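Local coordinates for purine-binding protein BAB2_0673 (Brucella melitensis biovar Abortus, PDB 3S99) that binds adenine and probably other purines such as guanine, and may serve an ABC-type uptake system for them, at residues G150-V163 with N178-W191. Residues are numbered along the deposited sequence; the frame is centred on the assembly and turned at random.
With ADE (adenine), chain T.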
ATOM      1  N   GLY A 150      16.929  10.909 -14.296  1.00 21.99           N
ATOM      2  CA  GLY A 150      16.085  11.589 -13.333  1.00 21.19           C
ATOM      3  C   GLY A 150      14.594  11.499 -13.664  1.00 20.62           C
ATOM      4  O   GLY A 150      13.839  12.429 -13.397  1.00 18.96           O
ATOM      5  N   ILE A 151      14.173  10.382 -14.253  1.00 20.89           N
ATOM      6  CA  ILE A 151      12.752  10.173 -14.574  1.00 21.52           C
ATOM      7  C   ILE A 151      12.280   8.775 -14.209  1.00 20.85           C
ATOM      8  O   ILE A 151      12.860   7.781 -14.677  1.00 20.58           O
ATOM      9  CB  ILE A 151      12.444  10.305 -16.081  1.00 23.24           C
ATOM     10  CG1 ILE A 151      13.073  11.562 -16.695  1.00 26.17           C
ATOM     11  CG2 ILE A 151      10.912  10.295 -16.297  1.00 24.99           C
ATOM     12  CD1 ILE A 151      13.317  11.472 -18.222  1.00 28.56           C
ATOM     13  N   ALA A 152      11.191   8.716 -13.434  1.00 19.22           N
ATOM     14  CA  ALA A 152      10.528   7.480 -13.086  1.00 19.27           C
ATOM     15  C   ALA A 152       9.149   7.357 -13.744  1.00 19.08           C
ATOM     16  O   ALA A 152       8.439   8.331 -13.919  1.00 21.17           O
ATOM     17  CB  ALA A 152      10.391   7.356 -11.583  1.00 17.49           C
ATOM     18  N   GLY A 153       8.786   6.150 -14.122  1.00 18.34           N
ATOM     19  CA  GLY A 153       7.410   5.843 -14.529  1.00 19.23           C
ATOM     20  C   GLY A 153       6.581   5.407 -13.353  1.00 17.76           C
ATOM     21  O   GLY A 153       6.982   4.547 -12.581  1.00 17.73           O
ATOM     22  N   TYR A 154       5.418   6.008 -13.190  1.00 18.17           N
ATOM     23  CA  TYR A 154       4.577   5.697 -12.038  1.00 17.49           C
ATOM     24  C   TYR A 154       3.229   5.189 -12.526  1.00 17.87           C
ATOM     25  O   TYR A 154       2.516   5.881 -13.245  1.00 19.17           O
ATOM     26  CB  TYR A 154       4.423   6.939 -11.175  1.00 16.92           C
ATOM     27  CG  TYR A 154       4.201   6.685  -9.703  1.00 16.75           C
ATOM     28  CD1 TYR A 154       3.046   6.051  -9.236  1.00 15.24           C
ATOM     29  CD2 TYR A 154       5.115   7.163  -8.754  1.00 17.78           C
ATOM     30  CE1 TYR A 154       2.864   5.815  -7.847  1.00 16.95           C
ATOM     31  CE2 TYR A 154       4.933   6.938  -7.383  1.00 17.68           C
ATOM     32  CZ  TYR A 154       3.797   6.271  -6.943  1.00 16.31           C
ATOM     33  OH  TYR A 154       3.602   6.091  -5.585  1.00 16.27           O
ATOM     34  N   ILE A 155       2.893   3.970 -12.140  1.00 18.09           N
ATOM     35  CA  ILE A 155       1.650   3.322 -12.597  1.00 18.11           C
ATOM     36  C   ILE A 155       0.614   3.476 -11.485  1.00 18.47           C
ATOM     37  O   ILE A 155       0.693   2.806 -10.454  1.00 18.16           O
ATOM     38  CB  ILE A 155       1.873   1.871 -12.949  1.00 17.99           C
ATOM     39  CG1 ILE A 155       2.908   1.782 -14.059  1.00 17.40           C
ATOM     40  CG2 ILE A 155       0.529   1.175 -13.372  1.00 16.88           C
ATOM     41  CD1 ILE A 155       3.389   0.377 -14.361  1.00 17.29           C
ATOM     42  N   GLY A 156      -0.328   4.396 -11.690  1.00 19.27           N
ATOM     43  CA  GLY A 156      -1.325   4.700 -10.701  1.00 19.64           C
ATOM     44  C   GLY A 156      -2.497   3.763 -10.852  1.00 20.58           C
ATOM     45  O   GLY A 156      -2.784   3.277 -11.950  1.00 21.86           O
ATOM     46  N   SER A 157      -3.164   3.494  -9.735  1.00 20.39           N
ATOM     47  CA  SER A 157      -4.387   2.686  -9.710  1.00 20.01           C
ATOM     48  C   SER A 157      -5.573   3.615  -9.888  1.00 20.95           C
ATOM     49  O   SER A 157      -5.960   3.920 -11.019  1.00 20.84           O
ATOM     50  CB  SER A 157      -4.482   1.930  -8.373  1.00 19.61           C
ATOM     51  OG  SER A 157      -3.983   2.715  -7.269  1.00 18.91           O
ATOM     52  N   VAL A 158      -6.104   4.093  -8.761  1.00 20.68           N
ATOM     53  CA  VAL A 158      -7.198   5.053  -8.749  1.00 22.24           C
ATOM     54  C   VAL A 158      -6.718   6.228  -7.911  1.00 22.15           C
ATOM     55  O   VAL A 158      -5.997   6.031  -6.943  1.00 21.14           O
ATOM     56  CB  VAL A 158      -8.500   4.469  -8.127  1.00 21.69           C
ATOM     57  CG1 VAL A 158      -9.232   3.528  -9.125  1.00 24.29           C
ATOM     58  CG2 VAL A 158      -8.203   3.735  -6.866  1.00 21.69           C
ATOM     59  N   PRO A 159      -7.133   7.454  -8.266  1.00 22.99           N
ATOM     60  CA  PRO A 159      -6.613   8.647  -7.606  1.00 22.41           C
ATOM     61  C   PRO A 159      -7.267   8.932  -6.236  1.00 21.62           C
ATOM     62  O   PRO A 159      -7.744  10.027  -5.980  1.00 21.88           O
ATOM     63  CB  PRO A 159      -6.909   9.757  -8.634  1.00 23.74           C
ATOM     64  CG  PRO A 159      -8.129   9.301  -9.317  1.00 25.49           C
ATOM     65  CD  PRO A 159      -8.021   7.794  -9.399  1.00 24.80           C
ATOM     66  N   VAL A 160      -7.260   7.956  -5.338  1.00 20.00           N
ATOM     67  CA  VAL A 160      -7.751   8.187  -3.996  1.00 18.87           C
ATOM     68  C   VAL A 160      -6.605   8.768  -3.152  1.00 18.27           C
ATOM     69  O   VAL A 160      -5.428   8.659  -3.537  1.00 17.24           O
ATOM     70  CB  VAL A 160      -8.300   6.896  -3.399  1.00 18.61           C
ATOM     71  CG1 VAL A 160      -9.581   6.431  -4.206  1.00 19.95           C
ATOM     72  CG2 VAL A 160      -7.182   5.830  -3.351  1.00 15.66           C
ATOM     73  N   PRO A 161      -6.921   9.341  -1.968  1.00 17.89           N
ATOM     74  CA  PRO A 161      -5.854   9.989  -1.200  1.00 17.25           C
ATOM     75  C   PRO A 161      -4.648   9.099  -0.882  1.00 16.66           C
ATOM     76  O   PRO A 161      -3.521   9.572  -0.942  1.00 16.64           O
ATOM     77  CB  PRO A 161      -6.567  10.435   0.091  1.00 18.04           C
ATOM     78  CG  PRO A 161      -8.012  10.639  -0.337  1.00 18.46           C
ATOM     79  CD  PRO A 161      -8.236   9.498  -1.325  1.00 18.52           C
ATOM     80  N   GLU A 162      -4.855   7.827  -0.583  1.00 16.40           N
ATOM     81  CA  GLU A 162      -3.708   6.910  -0.374  1.00 17.26           C
ATOM     82  C   GLU A 162      -2.692   6.930  -1.543  1.00 17.81           C
ATOM     83  O   GLU A 162      -1.459   6.916  -1.327  1.00 17.46           O
ATOM     84  CB  GLU A 162      -4.176   5.471  -0.148  1.00 17.38           C
ATOM     85  CG  GLU A 162      -3.042   4.439   0.002  1.00 18.26           C
ATOM     86  CD  GLU A 162      -3.558   3.028   0.122  1.00 18.06           C
ATOM     87  OE1 GLU A 162      -4.548   2.841   0.869  1.00 17.83           O
ATOM     88  OE2 GLU A 162      -2.990   2.110  -0.524  1.00 16.44           O
ATOM     89  N   VAL A 163      -3.208   6.991  -2.765  1.00 17.18           N
ATOM     90  CA  VAL A 163      -2.343   6.972  -3.942  1.00 16.90           C
ATOM     91  C   VAL A 163      -1.666   8.324  -4.154  1.00 17.72           C
ATOM     92  O   VAL A 163      -0.464   8.364  -4.473  1.00 18.40           O
ATOM     93  CB  VAL A 163      -3.118   6.509  -5.193  1.00 17.15           C
ATOM     94  CG1 VAL A 163      -2.192   6.472  -6.407  1.00 15.83           C
ATOM     95  CG2 VAL A 163      -3.740   5.128  -4.929  1.00 15.31           C
ATOM     96  N   ASN A 178      17.747  14.710  -6.017  1.00 16.12           N
ATOM     97  CA  ASN A 178      17.718  15.389  -7.298  1.00 16.78           C
ATOM     98  C   ASN A 178      16.487  16.339  -7.348  1.00 18.20           C
ATOM     99  O   ASN A 178      15.347  15.890  -7.473  1.00 17.32           O
ATOM    100  CB  ASN A 178      17.690  14.357  -8.413  1.00 16.99           C
ATOM    101  CG  ASN A 178      17.581  14.975  -9.798  1.00 17.74           C
ATOM    102  OD1 ASN A 178      17.487  16.209  -9.950  1.00 19.86           O
ATOM    103  ND2 ASN A 178      17.610  14.117 -10.830  1.00 18.22           N
ATOM    104  N   PRO A 179      16.714  17.659  -7.202  1.00 20.36           N
ATOM    105  CA  PRO A 179      15.573  18.580  -7.128  1.00 21.42           C
ATOM    106  C   PRO A 179      14.759  18.574  -8.404  1.00 22.86           C
ATOM    107  O   PRO A 179      13.592  18.989  -8.399  1.00 23.90           O
ATOM    108  CB  PRO A 179      16.233  19.944  -6.971  1.00 22.55           C
ATOM    109  CG  PRO A 179      17.600  19.766  -7.652  1.00 21.90           C
ATOM    110  CD  PRO A 179      18.007  18.382  -7.236  1.00 20.85           C
ATOM    111  N   ASP A 180      15.388  18.148  -9.494  1.00 22.71           N
ATOM    112  CA  ASP A 180      14.772  18.163 -10.794  1.00 23.31           C
ATOM    113  C   ASP A 180      14.118  16.849 -11.175  1.00 22.22           C
ATOM    114  O   ASP A 180      13.642  16.730 -12.284  1.00 21.58           O
ATOM    115  CB  ASP A 180      15.807  18.605 -11.850  1.00 25.23           C
ATOM    116  CG  ASP A 180      16.219  20.050 -11.665  1.00 28.56           C
ATOM    117  OD1 ASP A 180      15.468  20.755 -10.972  1.00 33.82           O
ATOM    118  OD2 ASP A 180      17.275  20.489 -12.185  1.00 33.77           O
ATOM    119  N   PHE A 181      14.025  15.899 -10.238  1.00 21.52           N
ATOM    120  CA  PHE A 181      13.445  14.597 -10.514  1.00 21.58           C
ATOM    121  C   PHE A 181      12.006  14.745 -11.053  1.00 22.59           C
ATOM    122  O   PHE A 181      11.215  15.585 -10.561  1.00 21.15           O
ATOM    123  CB  PHE A 181      13.450  13.694  -9.254  1.00 20.81           C
ATOM    124  CG  PHE A 181      13.329  12.229  -9.566  1.00 19.55           C
ATOM    125  CD1 PHE A 181      12.089  11.578  -9.522  1.00 17.92           C
ATOM    126  CD2 PHE A 181      14.443  11.509  -9.934  1.00 18.98           C
ATOM    127  CE1 PHE A 181      11.972  10.252  -9.821  1.00 17.48           C
ATOM    128  CE2 PHE A 181      14.332  10.138 -10.246  1.00 20.96           C
ATOM    129  CZ  PHE A 181      13.095   9.511 -10.189  1.00 17.11           C
ATOM    130  N   ARG A 182      11.673  13.918 -12.046  1.00 23.07           N
ATOM    131  CA  ARG A 182      10.338  13.910 -12.624  1.00 24.24           C
ATOM    132  C   ARG A 182       9.743  12.519 -12.577  1.00 23.42           C
ATOM    133  O   ARG A 182      10.463  11.531 -12.602  1.00 22.36           O
ATOM    134  CB  ARG A 182      10.348  14.367 -14.091  1.00 26.31           C
ATOM    135  CG  ARG A 182      11.135  15.624 -14.384  1.00 29.84           C
ATOM    136  CD  ARG A 182      10.500  16.865 -13.814  1.00 35.44           C
ATOM    137  NE  ARG A 182      11.459  17.970 -13.923  1.00 42.17           N
ATOM    138  CZ  ARG A 182      11.315  19.170 -13.370  1.00 46.31           C
ATOM    139  NH1 ARG A 182      10.214  19.483 -12.680  1.00 47.22           N
ATOM    140  NH2 ARG A 182      12.283  20.068 -13.522  1.00 49.75           N
ATOM    141  N   VAL A 183       8.414  12.465 -12.491  1.00 23.43           N
ATOM    142  CA  VAL A 183       7.645  11.233 -12.752  1.00 23.51           C
ATOM    143  C   VAL A 183       6.678  11.422 -13.915  1.00 24.15           C
ATOM    144  O   VAL A 183       6.162  12.519 -14.137  1.00 24.30           O
ATOM    145  CB  VAL A 183       6.838  10.765 -11.523  1.00 22.87           C
ATOM    146  CG1 VAL A 183       7.796  10.286 -10.425  1.00 23.81           C
ATOM    147  CG2 VAL A 183       5.929  11.879 -11.034  1.00 23.05           C
ATOM    148  N   LYS A 184       6.461  10.336 -14.662  1.00 24.75           N
ATOM    149  CA  LYS A 184       5.402  10.256 -15.666  1.00 25.42           C
ATOM    150  C   LYS A 184       4.355   9.282 -15.138  1.00 24.65           C
ATOM    151  O   LYS A 184       4.659   8.123 -14.858  1.00 24.23           O
ATOM    152  CB  LYS A 184       5.953   9.767 -17.004  1.00 26.40           C
ATOM    153  CG  LYS A 184       6.964  10.722 -17.679  1.00 30.15           C
ATOM    154  CD  LYS A 184       7.001  10.515 -19.208  1.00 34.00           C
ATOM    155  CE  LYS A 184       7.874  11.532 -19.926  1.00 36.20           C
ATOM    156  NZ  LYS A 184       9.305  11.123 -19.930  1.00 38.80           N
ATOM    157  N   VAL A 185       3.121   9.749 -14.982  1.00 24.60           N
ATOM    158  CA  VAL A 185       2.074   8.935 -14.392  1.00 23.54           C
ATOM    159  C   VAL A 185       1.112   8.432 -15.434  1.00 24.33           C
ATOM    160  O   VAL A 185       0.626   9.213 -16.254  1.00 24.86           O
ATOM    161  CB  VAL A 185       1.267   9.725 -13.355  1.00 23.26           C
ATOM    162  CG1 VAL A 185       0.199   8.841 -12.719  1.00 21.89           C
ATOM    163  CG2 VAL A 185       2.195  10.309 -12.306  1.00 22.50           C
ATOM    164  N   ILE A 186       0.827   7.134 -15.395  1.00 23.69           N
ATOM    165  CA  ILE A 186      -0.269   6.568 -16.185  1.00 24.68           C
ATOM    166  C   ILE A 186      -1.263   5.935 -15.224  1.00 23.89           C
ATOM    167  O   ILE A 186      -0.846   5.186 -14.344  1.00 23.42           O
ATOM    168  CB  ILE A 186       0.217   5.501 -17.188  1.00 24.93           C
ATOM    169  CG1 ILE A 186       1.049   6.163 -18.288  1.00 27.42           C
ATOM    170  CG2 ILE A 186      -1.001   4.766 -17.825  1.00 24.94           C
ATOM    171  CD1 ILE A 186       1.460   5.213 -19.446  1.00 26.36           C
ATOM    172  N   TRP A 187      -2.554   6.253 -15.371  1.00 24.21           N
ATOM    173  CA  TRP A 187      -3.593   5.692 -14.481  1.00 23.85           C
ATOM    174  C   TRP A 187      -4.195   4.438 -15.096  1.00 24.30           C
ATOM    175  O   TRP A 187      -4.576   4.451 -16.222  1.00 23.14           O
ATOM    176  CB  TRP A 187      -4.695   6.729 -14.203  1.00 23.87           C
ATOM    177  CG  TRP A 187      -4.188   7.810 -13.346  1.00 22.42           C
ATOM    178  CD1 TRP A 187      -3.749   9.023 -13.747  1.00 23.44           C
ATOM    179  CD2 TRP A 187      -4.005   7.757 -11.933  1.00 21.05           C
ATOM    180  NE1 TRP A 187      -3.307   9.752 -12.668  1.00 23.18           N
ATOM    181  CE2 TRP A 187      -3.470   9.000 -11.536  1.00 20.68           C
ATOM    182  CE3 TRP A 187      -4.251   6.780 -10.955  1.00 20.65           C
ATOM    183  CZ2 TRP A 187      -3.154   9.294 -10.194  1.00 20.24           C
ATOM    184  CZ3 TRP A 187      -3.974   7.079  -9.625  1.00 19.11           C
ATOM    185  CH2 TRP A 187      -3.408   8.325  -9.257  1.00 20.02           C
ATOM    186  N   VAL A 188      -4.264   3.361 -14.320  1.00 24.19           N
ATOM    187  CA  VAL A 188      -4.870   2.081 -14.740  1.00 24.33           C
ATOM    188  C   VAL A 188      -6.386   2.092 -14.487  1.00 24.97           C
ATOM    189  O   VAL A 188      -7.158   1.402 -15.159  1.00 24.33           O
ATOM    190  CB  VAL A 188      -4.194   0.910 -13.927  1.00 24.50           C
ATOM    191  CG1 VAL A 188      -4.946  -0.450 -14.098  1.00 24.20           C
ATOM    192  CG2 VAL A 188      -2.757   0.768 -14.350  1.00 24.52           C
ATOM    193  N   ASN A 189      -6.785   2.864 -13.477  1.00 24.93           N
ATOM    194  CA  ASN A 189      -8.167   3.038 -13.045  1.00 25.09           C
ATOM    195  C   ASN A 189      -8.777   1.829 -12.338  1.00 24.85           C
ATOM    196  O   ASN A 189     -10.001   1.726 -12.221  1.00 23.75           O
ATOM    197  CB  ASN A 189      -9.054   3.552 -14.188  1.00 27.71           C
ATOM    198  CG  ASN A 189      -8.582   4.893 -14.717  1.00 29.60           C
ATOM    199  OD1 ASN A 189      -8.132   5.753 -13.953  1.00 33.04           O
ATOM    200  ND2 ASN A 189      -8.690   5.082 -16.024  1.00 33.49           N
ATOM    201  N   SER A 190      -7.917   0.952 -11.812  1.00 23.86           N
ATOM    202  CA  SER A 190      -8.340  -0.036 -10.851  1.00 22.80           C
ATOM    203  C   SER A 190      -7.117  -0.530 -10.132  1.00 21.58           C
ATOM    204  O   SER A 190      -5.992  -0.159 -10.493  1.00 20.14           O
ATOM    205  CB  SER A 190      -9.165  -1.183 -11.485  1.00 24.71           C
ATOM    206  OG  SER A 190      -8.470  -1.924 -12.452  1.00 28.34           O
ATOM    207  N   TRP A 191      -7.328  -1.314  -9.070  1.00 19.90           N
ATOM    208  CA  TRP A 191      -6.219  -1.772  -8.276  1.00 19.30           C
ATOM    209  C   TRP A 191      -5.502  -2.921  -8.951  1.00 20.07           C
ATOM    210  O   TRP A 191      -4.289  -3.007  -8.894  1.00 19.10           O
ATOM    211  CB  TRP A 191      -6.663  -2.212  -6.888  1.00 18.43           C
ATOM    212  CG  TRP A 191      -7.275  -1.105  -6.039  1.00 18.54           C
ATOM    213  CD1 TRP A 191      -8.614  -0.951  -5.739  1.00 17.20           C
ATOM    214  CD2 TRP A 191      -6.585  -0.049  -5.343  1.00 16.23           C
ATOM    215  NE1 TRP A 191      -8.782   0.142  -4.929  1.00 19.13           N
ATOM    216  CE2 TRP A 191      -7.569   0.710  -4.661  1.00 16.83           C
ATOM    217  CE3 TRP A 191      -5.232   0.347  -5.247  1.00 17.81           C
ATOM    218  CZ2 TRP A 191      -7.249   1.832  -3.893  1.00 17.03           C
ATOM    219  CZ3 TRP A 191      -4.913   1.464  -4.460  1.00 15.33           C
ATOM    220  CH2 TRP A 191      -5.910   2.194  -3.811  1.00 13.95           C
TER
HETATM  221  N9  ADE T 400      -7.039  -0.612  -0.883  1.00 15.21           N
HETATM  222  C8  ADE T 400      -6.139   0.294  -0.367  1.00 17.36           C
HETATM  223  N7  ADE T 400      -4.938   0.238  -0.891  1.00 17.16           N
HETATM  224  C5  ADE T 400      -5.122  -0.795  -1.818  1.00 17.93           C
HETATM  225  C6  ADE T 400      -4.222  -1.331  -2.696  1.00 19.18           C
HETATM  226  N6  ADE T 400      -2.976  -0.835  -2.665  1.00 15.52           N
HETATM  227  N1  ADE T 400      -4.645  -2.351  -3.512  1.00 18.08           N
HETATM  228  C2  ADE T 400      -5.922  -2.764  -3.428  1.00 19.72           C
HETATM  229  N3  ADE T 400      -6.884  -2.318  -2.620  1.00 18.95           N
HETATM  230  C4  ADE T 400      -6.388  -1.326  -1.843  1.00 16.70           C
HETATM  231  O   HOH W   1      14.672  15.045 -14.256  1.00 28.19           O
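Parallel strands 151-156 and 182-187 pair here at one margin of the mixed sheet, with 182-187 outermost and helix 161-175 making the crossover between them. Backbone bonds alternate from Arg182 N to Gly150 O through to Val188 N to Gly156 O. Beyond the strands the regular register is lost, and Asn189 N bonds to Ser157 O (2.8 Å) with a bent N-H...O angle of 131°. At the other end a water bridges Gly150 O and Asp180 O. The Phe181 ring lies with one face against Gly150 O, and its edge meets Ala152 CB.

Trp187 leans across Gly156, which has no side chain to block it. Pro159 CB sits over one face of the six-membered ring of Trp187, a CH-pi contact 4.1 Å from the centroid, and Val185 CG1 covers the opposite face. Trp187 NE1 is hydrogen-bonded to Asp352 OD2.

Trp191 is held between protein and ligand. Val158 CG2 packs on one face, 3.7 Å from Trp191 CZ2. Adenine lies over the opposite face, with its C4 above the ring centre and Trp191 CE3 3.2 Å from adenine C6. Glu162 has CG anti to its backbone N (chi1 177°) and extends to bring OE2 2.7 Å from adenine N7; OE2 is hydrogen-bonded to His215 NE2. The whole is a beta-alpha-beta unit of a BMP-family purine-binding protein, whose C-terminal strand ends lead into the adenine pocket.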